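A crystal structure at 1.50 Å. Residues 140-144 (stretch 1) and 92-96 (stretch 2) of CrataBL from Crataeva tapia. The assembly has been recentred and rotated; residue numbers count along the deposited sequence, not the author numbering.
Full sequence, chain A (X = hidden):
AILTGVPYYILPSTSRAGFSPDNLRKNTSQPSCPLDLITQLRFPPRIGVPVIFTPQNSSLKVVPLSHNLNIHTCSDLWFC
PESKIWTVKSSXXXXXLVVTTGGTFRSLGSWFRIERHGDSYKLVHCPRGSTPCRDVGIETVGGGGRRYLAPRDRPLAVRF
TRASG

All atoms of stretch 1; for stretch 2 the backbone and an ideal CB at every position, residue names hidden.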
# COMPACT_ATOMS: atom_id res chain seq x y z
N THR A 140 -12.96 -18.96 11.86
CA THR A 140 -12.79 -18.37 13.18
C THR A 140 -11.53 -18.86 13.86
O THR A 140 -11.08 -18.24 14.82
CB THR A 140 -13.96 -18.67 14.13
OG1 THR A 140 -14.05 -20.09 14.31
CG2 THR A 140 -15.29 -18.15 13.58
N VAL A 141 -10.95 -19.97 13.38
CA VAL A 141 -9.82 -20.55 14.10
C VAL A 141 -8.65 -19.56 14.22
O VAL A 141 -8.20 -19.00 13.22
CB VAL A 141 -9.34 -21.90 13.52
CG1 VAL A 141 -8.93 -21.79 12.07
CG2 VAL A 141 -8.19 -22.46 14.36
N GLY A 142 -8.21 -19.30 15.45
CA GLY A 142 -7.14 -18.35 15.74
C GLY A 142 -7.55 -16.89 15.66
O GLY A 142 -6.71 -15.99 15.77
N GLY A 143 -8.85 -16.65 15.49
CA GLY A 143 -9.37 -15.33 15.22
C GLY A 143 -9.66 -14.45 16.43
O GLY A 143 -10.09 -13.30 16.28
N GLY A 144 -9.47 -14.99 17.63
CA GLY A 144 -9.61 -14.20 18.86
C GLY A 144 -11.01 -13.68 19.09
O GLY A 144 -11.21 -12.63 19.71
N UNK A 92 0.21 -19.57 10.51
CA UNK A 92 0.08 -20.78 11.35
C UNK A 92 -0.92 -20.54 12.50
O UNK A 92 -1.65 -21.45 12.91
CB UNK A 92 1.44 -21.19 11.92
N UNK A 93 -0.97 -19.30 12.99
CA UNK A 93 -1.89 -18.90 14.07
C UNK A 93 -3.34 -19.14 13.63
O UNK A 93 -4.19 -19.51 14.43
CB UNK A 93 -1.68 -17.43 14.45
N UNK A 94 -3.60 -18.96 12.34
CA UNK A 94 -4.92 -19.14 11.79
C UNK A 94 -5.09 -20.46 11.08
O UNK A 94 -6.11 -20.70 10.43
CB UNK A 94 -5.24 -17.99 10.83
N UNK A 95 -4.13 -21.38 11.28
CA UNK A 95 -4.16 -22.72 10.68
C UNK A 95 -4.37 -22.75 9.17
O UNK A 95 -5.09 -23.61 8.65
CB UNK A 95 -5.27 -23.54 11.34
N UNK A 96 -3.77 -21.81 8.45
CA UNK A 96 -3.69 -21.94 7.01
C UNK A 96 -3.71 -20.61 6.30
O UNK A 96 -3.30 -19.58 6.87
CB UNK A 96 -4.84 -22.81 6.50

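The two stretches meet as a pair of tight turns. Thr140 to Gly143 form a type II turn, closed by the hydrogen bond from Gly143 N to Thr140 O (2.8 Å), and residues 92 to 95 form a type I turn, so each stretch approaches the other with its own backbone polar groups partly committed. What stretch 1 offers is the side chain of Val141, the carbonyl oxygens of Val141 and Gly142, and the bare CA of Gly142.

Position 92 opens the turn, with phi/psi of -69/-33°, and its ideal CB has nothing of stretch 1 within 5.5 Å. Stretch 1 therefore sets no demand, and many residues would suit, small polar ones among them. The residue is Ser92, whose carbonyl O accepts the turn hydrogen bond from the backbone N of position 95 at 3.0 Å.

At position 93 the backbone angles (-60/-34°) are ordinary for the second residue of a type I turn. CA-to-CB points sideways, and the ideal CB lies 5.4 Å from Gly142 O, so stretch 1 neither encloses the side chain nor selects its chemistry; polar and aliphatic residues alike would fit. The closer approach is made by the backbone: the carbonyl O at 93 lies 3.4 Å from Gly142 CA in a CA-H...O contact with an angle of 154° at the hydrogen. A CB on Gly142 would fall 2.0 Å from that same oxygen, a clash, so the absence of a side chain there permits the approach. The residue is Ile93, with chi1 in m; the end of its side chain leads away from stretch 1.

At position 94 the CA atoms of the two stretches are nearest, with the CA of 94 lying 4.6 Å from Gly142 CA. CA-to-CB again points sideways, but the ideal CB is 3.9 Å from Val141 O, and Gly142 O lies within reach of a longer side chain. A planar or polar residue such as histidine, asparagine or glutamine would be plausible, although an aromatic ring could also pack here. The residue is His94. With chi1 in m, its ring comes nearer to stretch 1, bringing NE2 to 3.3 Å from Gly142 O, but the angle is poor and no hydrogen bond forms; ND1 is hydrogen-bonded elsewhere in the structure. The backbone adds a CA-H...O contact from His94 CA to Val141 O (3.6 Å, 142°), while His94 O packs 3.4 Å from Val141 CG1.

Position 95 has positive phi (52/38°), which favours glycine, asparagine or aspartate but does not exclude others. Its CA-to-CB bond points toward stretch 1, with the ideal CB 4.1 Å from Val141 CG1, so a side chain with aliphatic carbon near its base would pack well. The residue is Arg95, whose CD lies 3.4 Å from Val141 CG2; its guanidinium extends beyond this apolar contact.

Position 96, at 149/-153°, calls for glycine on backbone grounds alone, since a CB would be jammed against the preceding carbonyl oxygen. It is Gly96, and it makes no contact with stretch 1.

Stretch 2, residues 92-96: SIHRG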
# COMPACT_ATOMS: atom_id res chain seq x y z
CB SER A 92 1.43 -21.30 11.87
OG SER A 92 2.02 -20.39 12.77
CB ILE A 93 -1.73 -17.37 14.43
CG1 ILE A 93 -0.30 -17.07 14.89
CG2 ILE A 93 -2.77 -16.94 15.47
CD1 ILE A 93 -0.06 -17.02 16.40
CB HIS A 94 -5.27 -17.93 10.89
CG HIS A 94 -5.29 -16.64 11.63
ND1 HIS A 94 -4.15 -15.89 11.84
CD2 HIS A 94 -6.29 -15.98 12.27
CE1 HIS A 94 -4.45 -14.81 12.54
NE2 HIS A 94 -5.74 -14.86 12.83
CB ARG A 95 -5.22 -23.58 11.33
CG ARG A 95 -4.95 -23.92 12.77
CD ARG A 95 -6.03 -24.86 13.24
NE ARG A 95 -5.81 -26.26 12.84
CZ ARG A 95 -6.78 -27.11 12.49
NH1 ARG A 95 -8.05 -26.70 12.46
NH2 ARG A 95 -6.48 -28.36 12.17
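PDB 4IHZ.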